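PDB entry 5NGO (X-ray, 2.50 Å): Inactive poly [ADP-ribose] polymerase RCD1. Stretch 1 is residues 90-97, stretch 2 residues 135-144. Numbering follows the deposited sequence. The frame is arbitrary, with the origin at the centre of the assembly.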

ATOM      1  N   ARG A  90      -3.723  -0.153 -11.367  1.00 76.39           N
ATOM      2  CA  ARG A  90      -4.970   0.521 -11.701  1.00 79.38           C
ATOM      3  C   ARG A  90      -4.748   1.828 -12.452  1.00 79.03           C
ATOM      4  O   ARG A  90      -3.769   2.528 -12.267  1.00 72.70           O
ATOM      5  N   LYS A  91      -5.731   2.176 -13.283  1.00 81.88           N
ATOM      6  CA  LYS A  91      -5.808   3.470 -13.930  1.00 83.07           C
ATOM      7  C   LYS A  91      -6.779   4.363 -13.159  1.00 80.96           C
ATOM      8  O   LYS A  91      -7.938   4.024 -13.042  1.00 79.96           O
ATOM      9  N   SER A  92      -6.316   5.501 -12.645  1.00 80.02           N
ATOM     10  CA  SER A  92      -7.190   6.481 -11.946  1.00 79.05           C
ATOM     11  C   SER A  92      -7.126   7.836 -12.652  1.00 81.28           C
ATOM     12  O   SER A  92      -6.607   7.938 -13.760  1.00 81.94           O
ATOM     13  N   ILE A  93      -7.630   8.873 -11.985  1.00 81.55           N
ATOM     14  CA  ILE A  93      -7.523  10.249 -12.458  1.00 83.71           C
ATOM     15  C   ILE A  93      -6.095  10.773 -12.324  1.00 80.38           C
ATOM     16  O   ILE A  93      -5.702  11.672 -13.043  1.00 79.92           O
ATOM     17  N   TYR A  94      -5.338  10.210 -11.386  1.00 78.12           N
ATOM     18  CA  TYR A  94      -3.949  10.605 -11.129  1.00 76.35           C
ATOM     19  C   TYR A  94      -2.892   9.922 -11.991  1.00 74.05           C
ATOM     20  O   TYR A  94      -1.722  10.298 -11.928  1.00 72.81           O
ATOM     21  N   GLY A  95      -3.286   8.904 -12.753  1.00 73.83           N
ATOM     22  CA  GLY A  95      -2.355   8.137 -13.596  1.00 74.19           C
ATOM     23  C   GLY A  95      -2.384   6.645 -13.326  1.00 72.69           C
ATOM     24  O   GLY A  95      -3.271   6.143 -12.626  1.00 74.37           O
ATOM     25  N   VAL A  96      -1.395   5.940 -13.876  1.00 71.34           N
ATOM     26  CA  VAL A  96      -1.327   4.480 -13.808  1.00 68.04           C
ATOM     27  C   VAL A  96      -0.138   4.052 -12.957  1.00 65.06           C
ATOM     28  O   VAL A  96       0.997   4.468 -13.173  1.00 68.24           O
ATOM     29  N   GLY A  97      -0.416   3.215 -11.973  1.00 61.81           N
ATOM     30  CA  GLY A  97       0.611   2.644 -11.093  1.00 59.58           C
ATOM     31  C   GLY A  97      -0.055   1.711 -10.098  1.00 57.15           C
ATOM     32  O   GLY A  97      -1.141   1.160 -10.375  1.00 57.92           O
ATOM     33  N   LEU A 135       3.489  16.109  -5.783  1.00 70.38           N
ATOM     34  CA  LEU A 135       2.078  16.492  -5.705  1.00 70.82           C
ATOM     35  C   LEU A 135       1.492  16.306  -7.103  1.00 71.76           C
ATOM     36  O   LEU A 135       1.974  16.955  -8.042  1.00 76.00           O
ATOM     37  N   LEU A 136       0.518  15.416  -7.249  1.00 71.47           N
ATOM     38  CA  LEU A 136      -0.009  15.081  -8.564  1.00 71.78           C
ATOM     39  C   LEU A 136      -1.066  16.057  -9.074  1.00 75.53           C
ATOM     40  O   LEU A 136      -2.060  16.338  -8.395  1.00 79.92           O
ATOM     41  N   ARG A 137      -0.843  16.475 -10.312  1.00 78.58           N
ATOM     42  CA  ARG A 137      -1.618  17.526 -10.967  1.00 81.79           C
ATOM     43  C   ARG A 137      -2.838  16.989 -11.736  1.00 81.24           C
ATOM     44  O   ARG A 137      -3.512  17.764 -12.423  1.00 83.37           O
ATOM     45  N   GLY A 138      -3.135  15.690 -11.661  1.00 77.79           N
ATOM     46  CA  GLY A 138      -4.352  15.145 -12.275  1.00 78.76           C
ATOM     47  C   GLY A 138      -4.260  14.680 -13.719  1.00 79.82           C
ATOM     48  O   GLY A 138      -5.268  14.539 -14.398  1.00 79.89           O
ATOM     49  N   ASP A 139      -3.035  14.409 -14.171  1.00 79.92           N
ATOM     50  CA  ASP A 139      -2.732  13.891 -15.508  1.00 80.36           C
ATOM     51  C   ASP A 139      -3.139  12.403 -15.592  1.00 80.21           C
ATOM     52  O   ASP A 139      -2.499  11.537 -14.990  1.00 78.81           O
ATOM     53  N   LYS A 140      -4.207  12.130 -16.338  1.00 84.05           N
ATOM     54  CA  LYS A 140      -4.712  10.756 -16.590  1.00 84.77           C
ATOM     55  C   LYS A 140      -3.694   9.813 -17.258  1.00 83.72           C
ATOM     56  O   LYS A 140      -3.723   8.593 -17.043  1.00 81.60           O
ATOM     57  N   ALA A 141      -2.806  10.391 -18.066  1.00 85.39           N
ATOM     58  CA  ALA A 141      -1.809   9.634 -18.832  1.00 84.27           C
ATOM     59  C   ALA A 141      -0.440   9.475 -18.150  1.00 80.19           C
ATOM     60  O   ALA A 141       0.484   8.977 -18.789  1.00 81.26           O
ATOM     61  N   GLN A 142      -0.283   9.896 -16.891  1.00 75.25           N
ATOM     62  CA  GLN A 142       1.030   9.801 -16.233  1.00 72.33           C
ATOM     63  C   GLN A 142       1.243   8.358 -15.773  1.00 70.93           C
ATOM     64  O   GLN A 142       0.362   7.762 -15.159  1.00 71.23           O
ATOM     65  N   PHE A 143       2.391   7.790 -16.132  1.00 71.76           N
ATOM     66  CA  PHE A 143       2.803   6.452 -15.672  1.00 69.81           C
ATOM     67  C   PHE A 143       4.214   6.442 -15.064  1.00 65.11           C
ATOM     68  O   PHE A 143       4.706   5.385 -14.664  1.00 62.70           O
ATOM     69  N   PHE A 144       4.830   7.617 -14.945  1.00 63.02           N
ATOM     70  CA  PHE A 144       6.103   7.750 -14.281  1.00 62.80           C
ATOM     71  C   PHE A 144       6.290   9.137 -13.662  1.00 62.72           C
ATOM     72  O   PHE A 144       5.503  10.045 -13.880  1.00 62.22           O
TER

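The two stretches meet as a hairpin-like segment laid against an irregular loop, a contact held by one backbone hydrogen bond and flanked by a few side chains, with little interdigitation and 538 Å² buried in all. The bond runs from Val96 N to Gln142 O at 2.8 Å and is nearly straight, with an angle of 163° at the hydrogen. Beside it the chains come close enough that Gly95 CA lies 3.2 Å from Gln142 O; a CB at Gly95 would clash with that same carbonyl oxygen, and the backbone angles of Gly95 by themselves call for glycine.

Leu136 is the one side chain whose CA-to-CB bond points toward the opposing stretch. With chi1 in m, it brings Leu136 CB to 3.6 Å from Tyr94 CD1, forming the tighter of two apolar contacts. Tyr94, also m, leaves its backbone sideways and approaches Leu136 obliquely. Its backbone is steadied from within its own stretch, where Tyr94 N donates to Ser92 OG at 2.9 Å; Ser92 adopts p and points away from the loop. The second apolar contact is looser: Val96 (t) and Phe143 (p) both leave sideways, their CB atoms 4.5 Å apart, while the Phe143 ring leads away.

Lys140 has the largest area covered by the other stretch, although its CB points away. Its side chain is t at chi1 and stays extended, running alongside the other stretch, so that Lys140 CE lies 3.4 Å from Lys91 NZ and 3.9 Å from Ser92 O, and Lys140 NZ reaches 4.2 Å from Ile93 CG2. Lys91 NZ meets an aliphatic carbon of Lys140 here, a van der Waals contact between two side chains of like charge.

The remaining side-chain polar bonds brace the loop itself. Asp139 OD1 accepts from Ala141 N at 3.0 Å within the type I turn from Asp139 to Gln142, and the extended Gln142 side chain (t, t) donates through Gln142 NE2 to Phe144 O at 2.8 Å.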

ATOM      1  CB  ARG A  90      -5.940   0.705 -10.491  1.00 79.64           C
ATOM      2  CG  ARG A  90      -5.636   1.750  -9.470  1.00 81.60           C
ATOM      3  CD  ARG A  90      -6.735   1.694  -8.400  1.00 85.05           C
ATOM      4  NE  ARG A  90      -7.352   3.004  -8.109  1.00 87.85           N
ATOM      5  CZ  ARG A  90      -8.179   3.271  -7.091  1.00 87.12           C
ATOM      6  NH1 ARG A  90      -8.536   2.326  -6.214  1.00 89.38           N
ATOM      7  NH2 ARG A  90      -8.655   4.510  -6.946  1.00 85.68           N
ATOM      8  CB  LYS A  91      -6.301   3.282 -15.363  1.00 86.38           C
ATOM      9  CG  LYS A  91      -6.301   4.545 -16.217  1.00 90.33           C
ATOM     10  CD  LYS A  91      -6.363   4.230 -17.712  1.00 94.99           C
ATOM     11  CE  LYS A  91      -6.723   5.459 -18.529  1.00 98.20           C
ATOM     12  NZ  LYS A  91      -8.191   5.729 -18.503  1.00100.13           N
ATOM     13  CB  SER A  92      -6.800   6.646 -10.465  1.00 75.58           C
ATOM     14  OG  SER A  92      -5.726   7.560 -10.289  1.00 73.68           O
ATOM     15  CB  ILE A  93      -8.501  11.202 -11.709  1.00 87.31           C
ATOM     16  CG1 ILE A  93      -8.420  11.070 -10.185  1.00 85.63           C
ATOM     17  CG2 ILE A  93      -9.943  10.979 -12.172  1.00 89.64           C
ATOM     18  CD1 ILE A  93      -8.768  12.363  -9.465  1.00 88.15           C
ATOM     19  CB  TYR A  94      -3.617  10.328  -9.669  1.00 75.24           C
ATOM     20  CG  TYR A  94      -4.345  11.220  -8.737  1.00 78.15           C
ATOM     21  CD1 TYR A  94      -3.957  12.547  -8.604  1.00 80.67           C
ATOM     22  CD2 TYR A  94      -5.416  10.754  -7.969  1.00 78.49           C
ATOM     23  CE1 TYR A  94      -4.620  13.403  -7.750  1.00 82.75           C
ATOM     24  CE2 TYR A  94      -6.084  11.600  -7.093  1.00 80.02           C
ATOM     25  CZ  TYR A  94      -5.679  12.926  -6.993  1.00 83.14           C
ATOM     26  OH  TYR A  94      -6.309  13.799  -6.142  1.00 86.69           O
ATOM     27  CB  VAL A  96      -1.215   3.842 -15.214  1.00 70.93           C
ATOM     28  CG1 VAL A  96      -1.584   2.365 -15.170  1.00 70.29           C
ATOM     29  CG2 VAL A  96      -2.070   4.605 -16.235  1.00 73.92           C
ATOM     30  CB  LEU A 135       1.928  17.948  -5.238  1.00 73.12           C
ATOM     31  CG  LEU A 135       0.536  18.597  -5.050  1.00 74.95           C
ATOM     32  CD1 LEU A 135      -0.481  17.605  -4.476  1.00 72.41           C
ATOM     33  CD2 LEU A 135       0.617  19.909  -4.251  1.00 77.65           C
ATOM     34  CB  LEU A 136      -0.581  13.661  -8.586  1.00 69.56           C
ATOM     35  CG  LEU A 136       0.294  12.440  -8.926  1.00 67.62           C
ATOM     36  CD1 LEU A 136       1.786  12.605  -8.700  1.00 68.85           C
ATOM     37  CD2 LEU A 136      -0.195  11.183  -8.224  1.00 64.70           C
ATOM     38  CB  ARG A 137      -0.732  18.332 -11.936  1.00 85.17           C
ATOM     39  CG  ARG A 137       0.611  18.840 -11.405  1.00 87.60           C
ATOM     40  CD  ARG A 137       0.650  20.283 -10.885  1.00 92.75           C
ATOM     41  NE  ARG A 137       0.102  21.238 -11.856  1.00 98.19           N
ATOM     42  CZ  ARG A 137      -0.646  22.314 -11.580  1.00102.97           C
ATOM     43  NH1 ARG A 137      -0.998  22.636 -10.331  1.00103.44           N
ATOM     44  NH2 ARG A 137      -1.068  23.092 -12.585  1.00108.16           N
ATOM     45  CB  ASP A 139      -1.230  14.095 -15.774  1.00 79.03           C
ATOM     46  CG  ASP A 139      -0.829  13.904 -17.228  1.00 79.99           C
ATOM     47  OD1 ASP A 139      -1.410  13.048 -17.945  1.00 79.94           O
ATOM     48  OD2 ASP A 139       0.135  14.589 -17.616  1.00 79.59           O
ATOM     49  CB  LYS A 140      -5.992  10.836 -17.445  1.00 90.10           C
ATOM     50  CG  LYS A 140      -6.718   9.511 -17.676  1.00 91.86           C
ATOM     51  CD  LYS A 140      -8.260   9.666 -17.632  1.00 95.18           C
ATOM     52  CE  LYS A 140      -8.962   8.593 -16.794  1.00 95.02           C
ATOM     53  NZ  LYS A 140     -10.068   9.127 -15.937  1.00 96.29           N
ATOM     54  CB  ALA A 141      -1.625  10.282 -20.202  1.00 87.22           C
ATOM     55  CB  GLN A 142       1.160  10.777 -15.051  1.00 69.00           C
ATOM     56  CG  GLN A 142       2.582  10.937 -14.526  1.00 65.66           C
ATOM     57  CD  GLN A 142       2.752  12.049 -13.498  1.00 63.44           C
ATOM     58  OE1 GLN A 142       1.815  12.775 -13.199  1.00 63.09           O
ATOM     59  NE2 GLN A 142       3.966  12.194 -12.962  1.00 61.67           N
ATOM     60  CB  PHE A 143       2.655   5.409 -16.797  1.00 73.28           C
ATOM     61  CG  PHE A 143       3.475   5.698 -18.034  1.00 77.67           C
ATOM     62  CD1 PHE A 143       3.041   6.635 -18.973  1.00 81.56           C
ATOM     63  CD2 PHE A 143       4.653   4.997 -18.287  1.00 79.77           C
ATOM     64  CE1 PHE A 143       3.784   6.904 -20.116  1.00 84.91           C
ATOM     65  CE2 PHE A 143       5.393   5.245 -19.440  1.00 82.59           C
ATOM     66  CZ  PHE A 143       4.959   6.202 -20.357  1.00 85.56           C
ATOM     67  CB  PHE A 144       7.262   7.366 -15.216  1.00 65.11           C
ATOM     68  CG  PHE A 144       7.451   8.286 -16.401  1.00 68.66           C
ATOM     69  CD1 PHE A 144       6.791   8.032 -17.601  1.00 71.43           C
ATOM     70  CD2 PHE A 144       8.296   9.400 -16.322  1.00 70.10           C
ATOM     71  CE1 PHE A 144       6.975   8.867 -18.716  1.00 73.41           C
ATOM     72  CE2 PHE A 144       8.471  10.238 -17.431  1.00 73.06           C
ATOM     73  CZ  PHE A 144       7.812   9.973 -18.623  1.00 73.83           C
TER